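Long-range contacts in glycine betaine, L-proline ABC transporter, glycine/betaine/L-proline-binding protein (ProX) (Borrelia burgdorferi, PDB 3TMG), which binds trimethyl glycine (glycine betaine) and probably delivers it, as the substrate-binding component, to an ABC-type importer in the cell membrane: residues Gly97-Phe102 and Ile193-Asp198; Pro105-Ile110 and Ser169-Asn174; Asp121-Lys126 and Lys151-Val156; Asn125-Ile130 and Leu178-Lys183; Asn145-Ser150 and Asp200-Gly205. One frame throughout, in Å; residues are numbered along the deposited sequence.

Interaction 1: Gly97-Phe102 and Ile193-Asp198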
# COMPACT_ATOMS: atom_id res chain seq x y z
N GLY A 97 -0.36 -6.46 -9.72
CA GLY A 97 -1.52 -5.84 -10.32
C GLY A 97 -1.89 -4.48 -9.75
O GLY A 97 -3.06 -4.05 -9.91
N THR A 98 -0.93 -3.76 -9.17
CA THR A 98 -1.25 -2.45 -8.61
C THR A 98 -1.48 -1.44 -9.71
O THR A 98 -0.88 -1.56 -10.77
CB THR A 98 -0.15 -1.86 -7.69
OG1 THR A 98 1.06 -1.58 -8.44
CG2 THR A 98 0.13 -2.85 -6.52
N ILE A 99 -2.27 -0.40 -9.41
CA ILE A 99 -2.31 0.77 -10.29
C ILE A 99 -2.46 1.95 -9.33
O ILE A 99 -3.24 1.84 -8.36
CB ILE A 99 -3.56 0.73 -11.23
CG1 ILE A 99 -3.53 -0.48 -12.16
CG2 ILE A 99 -3.79 2.06 -11.98
CD1 ILE A 99 -4.83 -0.65 -12.98
N GLN A 100 -1.79 3.06 -9.61
CA GLN A 100 -2.07 4.31 -8.88
C GLN A 100 -2.42 5.35 -9.93
O GLN A 100 -2.01 5.25 -11.08
CB GLN A 100 -0.86 4.75 -8.02
CG GLN A 100 0.46 4.82 -8.83
CD GLN A 100 1.59 5.61 -8.19
OE1 GLN A 100 1.58 5.90 -6.98
NE2 GLN A 100 2.62 5.93 -8.99
N GLY A 101 -3.26 6.33 -9.55
CA GLY A 101 -3.61 7.36 -10.52
C GLY A 101 -4.61 8.36 -9.96
O GLY A 101 -4.92 8.35 -8.76
N PHE A 102 -5.06 9.26 -10.84
CA PHE A 102 -5.96 10.33 -10.52
C PHE A 102 -7.36 9.73 -10.65
O PHE A 102 -7.69 9.08 -11.65
CB PHE A 102 -5.79 11.44 -11.57
CG PHE A 102 -4.58 12.34 -11.40
CD1 PHE A 102 -3.33 11.86 -11.05
CD2 PHE A 102 -4.72 13.71 -11.65
CE1 PHE A 102 -2.23 12.71 -10.95
CE2 PHE A 102 -3.63 14.58 -11.53
CZ PHE A 102 -2.37 14.08 -11.19
N ILE A 193 -16.43 5.07 -9.16
CA ILE A 193 -15.32 5.97 -9.37
C ILE A 193 -14.46 5.45 -10.54
O ILE A 193 -14.55 4.28 -10.89
CB ILE A 193 -14.44 6.08 -8.10
CG1 ILE A 193 -14.09 4.68 -7.52
CG2 ILE A 193 -15.14 6.95 -7.06
CD1 ILE A 193 -13.00 4.71 -6.44
N LYS A 194 -13.59 6.29 -11.09
CA LYS A 194 -12.81 5.90 -12.28
C LYS A 194 -11.44 6.55 -12.21
O LYS A 194 -11.29 7.66 -11.69
CB LYS A 194 -13.54 6.28 -13.59
CG LYS A 194 -13.81 7.80 -13.73
CD LYS A 194 -14.62 8.11 -14.98
CE LYS A 194 -14.92 9.59 -15.13
NZ LYS A 194 -15.84 9.81 -16.29
N PHE A 195 -10.45 5.87 -12.77
CA PHE A 195 -9.16 6.50 -13.06
C PHE A 195 -9.27 7.35 -14.29
O PHE A 195 -9.98 7.00 -15.23
CB PHE A 195 -8.08 5.45 -13.32
CG PHE A 195 -7.59 4.72 -12.11
CD1 PHE A 195 -6.85 5.37 -11.15
CD2 PHE A 195 -7.81 3.33 -11.97
CE1 PHE A 195 -6.32 4.66 -10.05
CE2 PHE A 195 -7.31 2.63 -10.86
CZ PHE A 195 -6.57 3.29 -9.90
N LEU A 196 -8.58 8.48 -14.28
CA LEU A 196 -8.41 9.28 -15.48
C LEU A 196 -7.25 8.72 -16.28
O LEU A 196 -6.26 8.21 -15.72
CB LEU A 196 -8.16 10.75 -15.09
CG LEU A 196 -9.24 11.50 -14.31
CD1 LEU A 196 -8.78 12.94 -14.05
CD2 LEU A 196 -10.57 11.54 -15.07
N ASP A 197 -7.34 8.83 -17.60
CA ASP A 197 -6.25 8.44 -18.49
C ASP A 197 -4.97 9.25 -18.20
O ASP A 197 -5.04 10.42 -17.90
CB ASP A 197 -6.67 8.61 -19.97
CG ASP A 197 -7.74 7.59 -20.41
OD1 ASP A 197 -7.97 6.57 -19.70
OD2 ASP A 197 -8.35 7.81 -21.47
N ASP A 198 -3.82 8.61 -18.36
CA ASP A 198 -2.53 9.20 -18.01
C ASP A 198 -1.64 8.95 -19.25
O ASP A 198 -0.88 7.96 -19.30
CB ASP A 198 -2.04 8.49 -16.73
CG ASP A 198 -0.57 8.80 -16.35
OD1 ASP A 198 -0.01 9.86 -16.77
OD2 ASP A 198 -0.02 7.94 -15.59
O HOH W 1 -4.42 8.30 -13.63
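Leu-196 and Phe-102 meet through the backbone: Leu-196 N donates to Phe-102 O at 2.8 Å, and the N-H approaches almost in line with the carbonyl, with a C=O...N angle of 161°. The same oxygen also receives a weaker CA-H...O contact, Phe-195 CA lying 3.3 Å from Phe-102 O. One water completes the polar link by accepting from Phe-102 N and donating to Leu-196 O, so segment 193-198 engages the carbonyl of Phe-102 directly and its amide through the water.

The apolar part is carried by the Phe-195 ring. Ile-99 CG2, anti to its own backbone N (CG1 at chi1 -62°), sits over one face of that ring, 3.9 Å from the centroid and displaced toward the rim, in a CH-pi contact. With no CB on Gly-101 in the way, the ring lies close against the strand, Gly-101 N being 3.5 Å from Phe-195 CE1. Leu-196 adds a looser touch, its CD1 lying 4.2 Å from Phe-102 CB. Beyond the contact, Phe-188 meets the Phe-195 ring, while Gln-100 points to the other side of the strand and binds Thr-136 of the betaine site through OE1.

The strand axes lie at 101°, so the short strand 193-195 runs nearly perpendicular to the 97-102 part of strand 88-105, with which it pairs in the branched antiparallel sheet of this periplasmic-binding-protein fold.

Interaction 2: Pro105-Ile110 and Ser169-Asn174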
# COMPACT_ATOMS: atom_id res chain seq x y z
N PRO A 105 -15.19 10.65 -9.20
CA PRO A 105 -16.47 9.97 -9.31
C PRO A 105 -16.81 9.82 -10.77
O PRO A 105 -16.50 10.71 -11.59
CB PRO A 105 -17.44 10.95 -8.64
CG PRO A 105 -16.59 11.67 -7.65
CD PRO A 105 -15.30 11.88 -8.39
N SER A 106 -17.44 8.71 -11.11
CA SER A 106 -17.81 8.43 -12.49
C SER A 106 -18.75 9.48 -13.09
O SER A 106 -18.75 9.64 -14.30
CB SER A 106 -18.46 7.06 -12.60
OG SER A 106 -17.47 6.09 -12.30
N TYR A 107 -19.53 10.18 -12.27
CA TYR A 107 -20.39 11.24 -12.80
C TYR A 107 -19.62 12.50 -13.28
O TYR A 107 -20.19 13.36 -13.94
CB TYR A 107 -21.53 11.58 -11.83
CG TYR A 107 -21.07 12.01 -10.46
CD1 TYR A 107 -20.35 13.22 -10.27
CD2 TYR A 107 -21.32 11.21 -9.34
CE1 TYR A 107 -19.92 13.62 -9.01
CE2 TYR A 107 -20.89 11.59 -8.08
CZ TYR A 107 -20.22 12.79 -7.93
OH TYR A 107 -19.81 13.16 -6.70
N VAL A 108 -18.32 12.60 -13.01
CA VAL A 108 -17.51 13.68 -13.58
C VAL A 108 -17.19 13.38 -15.06
O VAL A 108 -16.59 12.36 -15.39
CB VAL A 108 -16.21 13.93 -12.77
CG1 VAL A 108 -15.39 15.04 -13.40
CG2 VAL A 108 -16.53 14.24 -11.32
N PRO A 109 -17.61 14.29 -15.98
CA PRO A 109 -17.59 13.99 -17.41
C PRO A 109 -16.26 14.21 -18.15
O PRO A 109 -16.27 14.59 -19.32
CB PRO A 109 -18.65 14.92 -17.96
CG PRO A 109 -18.59 16.12 -17.06
CD PRO A 109 -18.12 15.64 -15.71
N ILE A 110 -15.12 13.94 -17.49
CA ILE A 110 -13.85 13.89 -18.20
C ILE A 110 -13.23 12.48 -18.14
O ILE A 110 -13.55 11.70 -17.23
CB ILE A 110 -12.84 14.94 -17.67
CG1 ILE A 110 -12.48 14.67 -16.22
CG2 ILE A 110 -13.37 16.36 -17.86
CD1 ILE A 110 -11.27 15.43 -15.78
N SER A 169 -17.92 11.90 1.21
CA SER A 169 -18.71 13.13 1.39
C SER A 169 -19.12 13.80 0.09
O SER A 169 -20.29 14.18 -0.07
CB SER A 169 -17.94 14.15 2.24
OG SER A 169 -17.86 13.72 3.57
N SER A 170 -18.14 13.99 -0.79
CA SER A 170 -18.37 14.57 -2.10
C SER A 170 -19.37 13.78 -2.93
O SER A 170 -20.26 14.38 -3.57
CB SER A 170 -17.07 14.70 -2.87
OG SER A 170 -16.32 15.78 -2.36
N ILE A 171 -19.24 12.45 -2.91
CA ILE A 171 -20.12 11.61 -3.72
C ILE A 171 -21.57 11.68 -3.22
O ILE A 171 -22.49 11.80 -4.01
CB ILE A 171 -19.64 10.16 -3.81
CG1 ILE A 171 -18.49 10.09 -4.83
CG2 ILE A 171 -20.77 9.19 -4.19
CD1 ILE A 171 -17.76 8.78 -4.79
N LYS A 172 -21.76 11.62 -1.90
CA LYS A 172 -23.10 11.84 -1.30
C LYS A 172 -23.70 13.20 -1.68
O LYS A 172 -24.90 13.32 -1.90
CB LYS A 172 -23.06 11.57 0.22
CG LYS A 172 -23.20 10.07 0.55
CD LYS A 172 -22.37 9.60 1.74
CE LYS A 172 -22.81 8.21 2.21
NZ LYS A 172 -21.71 7.37 2.76
N ARG A 173 -22.87 14.23 -1.79
CA ARG A 173 -23.28 15.55 -2.27
C ARG A 173 -23.38 15.68 -3.78
O ARG A 173 -23.76 16.74 -4.28
CB ARG A 173 -22.27 16.62 -1.81
CG ARG A 173 -22.44 17.05 -0.39
CD ARG A 173 -21.22 17.77 0.14
NE ARG A 173 -21.44 18.08 1.55
CZ ARG A 173 -21.59 17.16 2.50
NH1 ARG A 173 -21.50 15.87 2.19
NH2 ARG A 173 -21.80 17.52 3.75
N ASN A 174 -23.01 14.64 -4.51
CA ASN A 174 -22.83 14.74 -5.95
C ASN A 174 -21.85 15.83 -6.42
O ASN A 174 -22.00 16.35 -7.52
CB ASN A 174 -24.18 14.85 -6.67
CG ASN A 174 -24.29 13.89 -7.81
OD1 ASN A 174 -24.23 12.67 -7.61
ND2 ASN A 174 -24.38 14.41 -9.02
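Tyr-107 lays its ring between Pro-105 and Asn-174. Its CG is held between the backbone N and the carbonyl carbon (chi1 57°), the crowded position, and the ring extends from there toward the end of helix 160-172. Pro-105 CB lies over one face, offset toward the rim; on the opposite face the side chain of Asn-174 runs antiparallel to the phenol with its amide stacked, the amide plane 30° from that of the ring and OD1 3.5 Å from Tyr-107 CE2. Asn-174 leaves the helix with positive phi in a Schellman motif, while Tyr-107 lies within the type I beta turn Pro-105 to Val-108; the contact thus packs a turn at the end of strand 88-105 on a helix C terminus, at the surface and away from the betaine site. The phenol OH comes within 3.4 Å of Ile-171 CA and makes its hydrogen bond with the carbonyl of Glu-175, just past the segment. Ile-171 keeps CG1 beside its backbone N (chi1 -78°), and this methylene packs 3.7 Å from Pro-105 CG. Arg-173 folds back, with NH1 donating to Ser-169 O at 3.1 Å from the face of that carbonyl opposite to Arg-173 N.

Interaction 3: Asp121-Lys126 and Lys151-Val156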
# COMPACT_ATOMS: atom_id res chain seq x y z
N ASP A 121 -11.98 25.24 -10.98
CA ASP A 121 -13.13 25.81 -10.27
C ASP A 121 -14.13 24.76 -9.80
O ASP A 121 -14.66 24.86 -8.69
CB ASP A 121 -13.83 26.89 -11.13
N LYS A 122 -14.41 23.75 -10.63
CA LYS A 122 -15.39 22.72 -10.27
C LYS A 122 -14.89 21.82 -9.13
O LYS A 122 -15.66 21.12 -8.45
CB LYS A 122 -15.78 21.91 -11.50
N PHE A 123 -13.58 21.85 -8.90
CA PHE A 123 -12.97 21.04 -7.85
C PHE A 123 -12.54 21.86 -6.65
O PHE A 123 -11.80 21.37 -5.81
CB PHE A 123 -11.74 20.29 -8.41
CG PHE A 123 -12.07 19.28 -9.49
CD1 PHE A 123 -12.36 17.95 -9.15
CD2 PHE A 123 -12.04 19.65 -10.84
CE1 PHE A 123 -12.64 17.01 -10.14
CE2 PHE A 123 -12.30 18.70 -11.83
CZ PHE A 123 -12.61 17.39 -11.49
N LYS A 124 -13.00 23.11 -6.57
CA LYS A 124 -12.50 24.08 -5.59
C LYS A 124 -10.94 24.20 -5.61
O LYS A 124 -10.31 24.39 -4.57
CB LYS A 124 -13.05 23.77 -4.19
N ASN A 125 -10.36 24.07 -6.80
CA ASN A 125 -8.90 24.19 -7.01
C ASN A 125 -8.00 23.35 -6.11
O ASN A 125 -6.91 23.79 -5.71
CB ASN A 125 -8.50 25.68 -6.98
CG ASN A 125 -9.14 26.45 -8.10
OD1 ASN A 125 -10.16 27.12 -7.91
ND2 ASN A 125 -8.57 26.35 -9.28
N LYS A 126 -8.43 22.11 -5.81
CA LYS A 126 -7.70 21.25 -4.89
C LYS A 126 -7.77 19.81 -5.37
O LYS A 126 -8.75 19.41 -5.99
CB LYS A 126 -8.30 21.32 -3.47
CG LYS A 126 -8.10 22.66 -2.76
CD LYS A 126 -8.77 22.61 -1.40
CE LYS A 126 -8.47 23.86 -0.61
NZ LYS A 126 -9.41 23.79 0.55
N LYS A 151 -0.41 24.92 -10.86
CA LYS A 151 -0.85 26.25 -10.46
C LYS A 151 -2.38 26.34 -10.24
O LYS A 151 -2.84 27.23 -9.54
CB LYS A 151 -0.38 27.32 -11.49
N GLU A 152 -3.14 25.40 -10.82
CA GLU A 152 -4.61 25.44 -10.81
C GLU A 152 -5.21 24.48 -9.78
O GLU A 152 -6.33 24.69 -9.29
CB GLU A 152 -5.11 25.08 -12.20
CG GLU A 152 -6.59 25.32 -12.40
CD GLU A 152 -7.09 24.89 -13.76
OE1 GLU A 152 -6.30 24.36 -14.59
OE2 GLU A 152 -8.30 25.08 -14.00
N TYR A 153 -4.46 23.41 -9.49
CA TYR A 153 -4.86 22.43 -8.46
C TYR A 153 -3.85 22.38 -7.32
O TYR A 153 -2.71 22.00 -7.50
CB TYR A 153 -5.03 21.03 -9.05
CG TYR A 153 -6.15 20.93 -10.05
CD1 TYR A 153 -5.99 21.42 -11.36
CD2 TYR A 153 -7.38 20.37 -9.69
CE1 TYR A 153 -7.03 21.34 -12.28
CE2 TYR A 153 -8.43 20.29 -10.60
CZ TYR A 153 -8.25 20.76 -11.89
OH TYR A 153 -9.29 20.71 -12.79
N GLU A 154 -4.29 22.72 -6.13
CA GLU A 154 -3.42 22.59 -4.97
C GLU A 154 -3.54 21.16 -4.45
O GLU A 154 -4.63 20.69 -4.15
CB GLU A 154 -3.82 23.60 -3.91
CG GLU A 154 -3.23 23.38 -2.54
CD GLU A 154 -3.97 24.17 -1.44
OE1 GLU A 154 -4.92 24.96 -1.74
OE2 GLU A 154 -3.62 23.97 -0.25
N LEU A 155 -2.40 20.46 -4.36
CA LEU A 155 -2.42 19.12 -3.84
C LEU A 155 -2.35 19.18 -2.32
O LEU A 155 -1.40 19.76 -1.76
CB LEU A 155 -1.24 18.31 -4.41
CG LEU A 155 -0.98 16.96 -3.76
CD1 LEU A 155 -2.16 16.00 -3.97
CD2 LEU A 155 0.31 16.35 -4.30
N VAL A 156 -3.35 18.60 -1.66
CA VAL A 156 -3.47 18.73 -0.20
C VAL A 156 -2.99 17.46 0.48
O VAL A 156 -3.55 16.39 0.23
CB VAL A 156 -4.93 18.96 0.26
CG1 VAL A 156 -5.00 19.25 1.76
CG2 VAL A 156 -5.61 20.07 -0.52
O HOH W 2 -6.71 25.66 -3.51
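Asn-125 and Lys-126 run beside Tyr-153 and Glu-154 in the same direction, and Lys-126 and Glu-154 form a parallel beta bridge. This is the start of the small two-stranded parallel sheet of 126-128 and 154-156, whose strands are joined through helix 135-146 in a beta-alpha-beta crossover. Glu-154 N donates to Asn-125 O at 2.9 Å in a nearly straight bond (176° at the hydrogen), although the nitrogen stands above the carbonyl plane. The side chain of Asn-125 adds a second link: ND2 donates to Glu-152 O at 2.8 Å, the oxygen lying in the amide plane and the nitrogen in the plane of the carbonyl.

On the side of the sheet bearing Lys-126 and Glu-154, the two side chains extend in parallel, Glu-154 from a CG anti to its backbone N (chi1 166°), but Lys-126 NZ stays 5.2 Å from Glu-154 OE1. Lys-126 CD also brushes Val-156 CG2. Phe-123 and Tyr-153, both buried, pack their rings obliquely, planes 58° apart, with Phe-123 CD2 3.7 Å from Tyr-153 CE2; Tyr-153 OH is hydrogen-bonded to the carbonyl of Leu-116. A water donates both to Asn-125 O and to Glu-154 OE1, lying 2.6 Å from the carboxylate oxygen.

Interaction 4: Asn125-Ile130 and Leu178-Lys183. With BET (trimethyl glycine), chain E.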
# COMPACT_ATOMS: atom_id res chain seq x y z
N ASN A 125 -10.36 24.07 -6.80
CA ASN A 125 -8.90 24.19 -7.01
C ASN A 125 -8.00 23.35 -6.11
O ASN A 125 -6.91 23.79 -5.71
CB ASN A 125 -8.50 25.68 -6.98
CG ASN A 125 -9.14 26.45 -8.10
OD1 ASN A 125 -10.16 27.12 -7.91
ND2 ASN A 125 -8.57 26.35 -9.28
N LYS A 126 -8.43 22.11 -5.81
CA LYS A 126 -7.70 21.25 -4.89
C LYS A 126 -7.77 19.81 -5.37
O LYS A 126 -8.75 19.41 -5.99
CB LYS A 126 -8.30 21.32 -3.47
CG LYS A 126 -8.10 22.66 -2.76
CD LYS A 126 -8.77 22.61 -1.40
CE LYS A 126 -8.47 23.86 -0.61
NZ LYS A 126 -9.41 23.79 0.55
N MET A 127 -6.71 19.07 -5.08
CA MET A 127 -6.70 17.62 -5.19
C MET A 127 -6.44 17.11 -3.78
O MET A 127 -5.43 17.45 -3.14
CB MET A 127 -5.60 17.15 -6.14
CG MET A 127 -5.58 15.63 -6.35
SD MET A 127 -4.46 15.24 -7.70
CE MET A 127 -4.82 13.47 -7.88
N ILE A 128 -7.40 16.36 -3.27
CA ILE A 128 -7.38 15.90 -1.89
C ILE A 128 -6.52 14.63 -1.80
O ILE A 128 -6.96 13.56 -2.20
CB ILE A 128 -8.83 15.66 -1.37
CG1 ILE A 128 -9.69 16.93 -1.51
CG2 ILE A 128 -8.83 15.11 0.05
CD1 ILE A 128 -9.08 18.17 -0.83
N GLY A 129 -5.29 14.78 -1.28
CA GLY A 129 -4.29 13.68 -1.31
C GLY A 129 -4.18 12.91 -0.01
O GLY A 129 -5.04 13.01 0.85
N ILE A 130 -3.11 12.13 0.13
CA ILE A 130 -2.91 11.28 1.32
C ILE A 130 -1.68 11.82 2.11
O ILE A 130 -1.40 13.02 2.03
CB ILE A 130 -2.81 9.77 0.95
CG1 ILE A 130 -1.61 9.51 0.00
CG2 ILE A 130 -4.10 9.27 0.30
CD1 ILE A 130 -1.29 8.04 -0.20
N LEU A 178 -11.34 15.36 -6.92
CA LEU A 178 -10.17 14.69 -7.49
C LEU A 178 -9.27 14.19 -6.35
O LEU A 178 -8.90 14.98 -5.43
CB LEU A 178 -9.40 15.70 -8.35
CG LEU A 178 -8.11 15.25 -9.02
CD1 LEU A 178 -8.35 14.13 -10.02
CD2 LEU A 178 -7.46 16.46 -9.66
N VAL A 179 -8.93 12.89 -6.37
CA VAL A 179 -8.06 12.27 -5.34
C VAL A 179 -7.04 11.35 -6.03
O VAL A 179 -7.32 10.87 -7.14
CB VAL A 179 -8.88 11.41 -4.33
CG1 VAL A 179 -9.86 12.28 -3.49
CG2 VAL A 179 -9.57 10.22 -5.00
N PRO A 180 -5.87 11.11 -5.39
CA PRO A 180 -5.05 10.04 -5.89
C PRO A 180 -5.60 8.77 -5.21
O PRO A 180 -5.94 8.80 -4.01
CB PRO A 180 -3.64 10.43 -5.41
CG PRO A 180 -3.87 11.22 -4.15
CD PRO A 180 -5.21 11.89 -4.31
N LEU A 181 -5.85 7.73 -5.99
CA LEU A 181 -6.32 6.45 -5.42
C LEU A 181 -5.54 5.34 -6.13
O LEU A 181 -4.68 5.60 -6.97
CB LEU A 181 -7.84 6.25 -5.53
CG LEU A 181 -8.55 6.24 -4.17
CD1 LEU A 181 -10.07 6.24 -4.31
CD2 LEU A 181 -8.10 5.05 -3.31
N TRP A 182 -5.81 4.10 -5.76
CA TRP A 182 -4.99 3.02 -6.25
C TRP A 182 -5.81 1.78 -6.14
O TRP A 182 -6.86 1.77 -5.44
CB TRP A 182 -3.68 2.89 -5.43
CG TRP A 182 -3.93 2.74 -3.93
CD1 TRP A 182 -4.16 1.58 -3.19
CD2 TRP A 182 -4.05 3.84 -2.99
NE1 TRP A 182 -4.36 1.88 -1.85
CE2 TRP A 182 -4.33 3.24 -1.68
CE3 TRP A 182 -3.92 5.24 -3.10
CZ2 TRP A 182 -4.48 4.01 -0.53
CZ3 TRP A 182 -4.09 6.01 -1.94
CH2 TRP A 182 -4.35 5.42 -0.69
N LYS A 183 -5.36 0.75 -6.87
CA LYS A 183 -5.86 -0.60 -6.67
C LYS A 183 -4.67 -1.43 -6.20
O LYS A 183 -3.53 -1.21 -6.64
CB LYS A 183 -6.49 -1.20 -7.95
CG LYS A 183 -7.72 -0.46 -8.44
CD LYS A 183 -8.31 -1.12 -9.71
CE LYS A 183 -9.75 -0.65 -9.97
NZ LYS A 183 -10.18 -1.04 -11.36
N BET E . -0.12 3.32 -1.45
CA BET E . 1.31 2.96 -1.36
C BET E . 2.10 3.98 -2.18
O BET E . 2.37 5.15 -1.82
OXT BET E . 2.45 3.58 -3.28
C1 BET E . -0.98 2.31 -0.81
C2 BET E . -0.53 3.40 -2.85
C3 BET E . -0.34 4.63 -0.82
O HOH W 3 -10.91 17.77 -5.38
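Leu-178 O takes the direct backbone bond of this contact, from Ile-128 N at 3.0 Å, and the CA of Met-127 adds a CA-H...O contact to the same oxygen. One water extends the link by donating to Lys-126 O and accepting from Leu-178 N. Ile-128 O, by contrast, is buried with no hydrogen-bond partner in the model; Pro-180, which lacks an N-H, brings its CD to 3.2 Å from it.

Met-127 has CG anti to its backbone N (chi1 -177°) and continues extended. Met-127 CG packs 3.7 Å from Leu-178 CG, SD lies against Leu-178 CD2, and CE ends beside the Val-179 to Pro-180 peptide. The strands 126-128 and 179-183, 31° apart in direction, thereby join the small parallel sheet to the antiparallel sheet of the lobe, in a fold of the periplasmic-binding-protein type. Both segments then run into the betaine pocket. Its methyl-on-aromatic packing, with Trp-72 also lining the pocket, is consistent with cation-pi recognition of the trimethylammonium. There Ile-130 and Trp-182 meet tip to tip, Ile-130 CD1 being 3.9 Å from Trp-182 CZ3. The same CD1 touches betaine C3 at 3.6 Å, while betaine C2 lies over one face of the indole, 3.6 Å from Trp-182 CD2.

Interaction 5: Asn145-Ser150 and Asp200-Gly205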
# COMPACT_ATOMS: atom_id res chain seq x y z
N ASN A 145 2.68 18.63 -11.91
CA ASN A 145 3.68 19.49 -12.56
C ASN A 145 3.80 19.20 -14.05
O ASN A 145 3.80 20.11 -14.86
CB ASN A 145 5.04 19.33 -11.91
CG ASN A 145 5.07 19.84 -10.50
OD1 ASN A 145 4.56 20.93 -10.20
ND2 ASN A 145 5.69 19.09 -9.61
N TYR A 146 3.96 17.94 -14.38
CA TYR A 146 4.18 17.50 -15.74
C TYR A 146 3.05 17.94 -16.68
O TYR A 146 3.30 18.38 -17.83
CB TYR A 146 4.25 15.95 -15.76
CG TYR A 146 4.54 15.41 -17.14
CD1 TYR A 146 5.85 15.34 -17.62
CD2 TYR A 146 3.51 15.01 -17.97
CE1 TYR A 146 6.12 14.89 -18.91
CE2 TYR A 146 3.77 14.54 -19.25
CZ TYR A 146 5.06 14.48 -19.71
OH TYR A 146 5.28 14.01 -21.00
N TYR A 147 1.82 17.76 -16.23
CA TYR A 147 0.67 18.03 -17.06
C TYR A 147 0.25 19.49 -17.02
O TYR A 147 -0.75 19.87 -17.62
CB TYR A 147 -0.51 17.11 -16.68
CG TYR A 147 -0.30 15.68 -17.16
CD1 TYR A 147 -0.31 15.39 -18.54
CD2 TYR A 147 -0.11 14.63 -16.27
CE1 TYR A 147 -0.12 14.08 -19.00
CE2 TYR A 147 0.08 13.33 -16.73
CZ TYR A 147 0.06 13.06 -18.10
OH TYR A 147 0.22 11.75 -18.57
N GLY A 148 1.04 20.30 -16.29
CA GLY A 148 0.85 21.77 -16.25
C GLY A 148 -0.37 22.18 -15.43
O GLY A 148 -1.01 23.18 -15.74
N LEU A 149 -0.66 21.43 -14.38
CA LEU A 149 -1.87 21.60 -13.57
C LEU A 149 -1.58 22.17 -12.18
O LEU A 149 -2.50 22.54 -11.45
CB LEU A 149 -2.58 20.24 -13.42
CG LEU A 149 -3.12 19.61 -14.72
CD1 LEU A 149 -3.58 18.17 -14.48
CD2 LEU A 149 -4.25 20.42 -15.29
N SER A 150 -0.31 22.26 -11.82
CA SER A 150 0.06 22.53 -10.45
C SER A 150 -0.30 23.94 -9.96
O SER A 150 -0.45 24.12 -8.76
CB SER A 150 1.55 22.29 -10.26
OG SER A 150 2.25 23.31 -10.97
N ASP A 200 0.99 9.92 -20.76
CA ASP A 200 2.43 9.76 -20.73
C ASP A 200 2.92 8.84 -19.60
O ASP A 200 4.14 8.68 -19.39
CB ASP A 200 3.10 11.13 -20.73
CG ASP A 200 2.95 11.84 -22.07
OD1 ASP A 200 2.49 11.21 -23.03
OD2 ASP A 200 3.31 13.02 -22.17
N LEU A 201 1.96 8.22 -18.91
CA LEU A 201 2.22 7.16 -17.92
C LEU A 201 3.10 7.65 -16.76
O LEU A 201 3.92 6.93 -16.27
CB LEU A 201 2.87 5.91 -18.57
CG LEU A 201 2.42 4.56 -18.00
CD1 LEU A 201 0.96 4.32 -18.38
CD2 LEU A 201 3.30 3.43 -18.55
N ILE A 202 2.93 8.90 -16.35
CA ILE A 202 3.68 9.40 -15.22
C ILE A 202 3.40 8.59 -13.93
O ILE A 202 4.28 8.37 -13.10
CB ILE A 202 3.39 10.92 -15.02
CG1 ILE A 202 3.57 11.68 -16.36
CG2 ILE A 202 4.23 11.50 -13.88
CD1 ILE A 202 5.00 11.66 -16.96
N MET A 203 2.16 8.13 -13.77
CA MET A 203 1.79 7.35 -12.61
C MET A 203 2.19 5.87 -12.71
O MET A 203 2.00 5.09 -11.74
CB MET A 203 0.28 7.43 -12.35
CG MET A 203 -0.31 8.85 -12.26
SD MET A 203 0.37 9.73 -10.86
CE MET A 203 -0.31 8.85 -9.46
N GLY A 204 2.73 5.47 -13.86
CA GLY A 204 3.21 4.08 -14.02
C GLY A 204 2.16 3.19 -14.66
O GLY A 204 0.99 3.56 -14.74
N GLY A 205 2.57 2.02 -15.14
CA GLY A 205 1.59 1.02 -15.63
C GLY A 205 1.14 0.18 -14.45
O GLY A 205 1.06 0.67 -13.31
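Tyr-146 and Asp-200 are joined by a hydrogen bond, Tyr-146 OH donating to Asp-200 OD2 at 2.5 Å, a very short length to be read with caution. The carboxylate oxygen lies near the plane of the phenol ring, while the carboxylate plane is turned 75° from that ring. The second bond runs the other way: Asp-200 N donates to Tyr-147 OH at 3.0 Å, with 162° at the hydrogen. The latter hydroxyl is also hydrogen-bonded to OD1 of Asp-198, so two groups of the 198-200 region grip it.

Tyr-146 ends helix 135-146 and Tyr-147 follows it, before Gly-148 closes the helix with positive phi in a Schellman motif; Ile-202 belongs to the type I beta turn Leu-201 to Gly-204. The contact therefore fastens a helix terminus to the loop between strands 193-195 and 207-214, at the protein surface. Asp-198 also accepts from the backbone N of Ile-202 and of Met-203, bracing this turn from within its own loop.

Outward from the polar pair, the packing rests on Ile-202. Tyr-146 carries CG anti to its backbone N (chi1 -177°), and Ile-202 CD1 makes a CH-pi contact over the centre of one face, 3.6 Å from the Tyr-146 ring centroid. The Tyr-147 ring has Tyr-146 CD2 over the middle of a face. Ile-202 CG1 bridges the two tyrosines, 3.7 Å from Tyr-146 CD2 and 3.9 Å from Tyr-147 CE2.

From the N terminus, strand 88-105 opens interaction 1, whose loop closes at 193-198 and encloses the whole of interactions 2, 3 and 4. Interaction 2 starts as that strand ends and closes at helix 160-172; interaction 3 nests within it, Val-108 touching Phe-123. Interactions 3 and 4 start from the same stretch and share Asn-125 and Lys-126, one pairing strand 126-128 with 154-156, the other reaching 179-183. Interaction 4 crosses interaction 2 and meets interaction 1 where Lys-183 and Leu-181 bond to strand 88-105. Interaction 5, from the end of helix 135-146, crosses all the others and joins interaction 1 through Asp-198, so that all five contacts lie in one lobe of the protein.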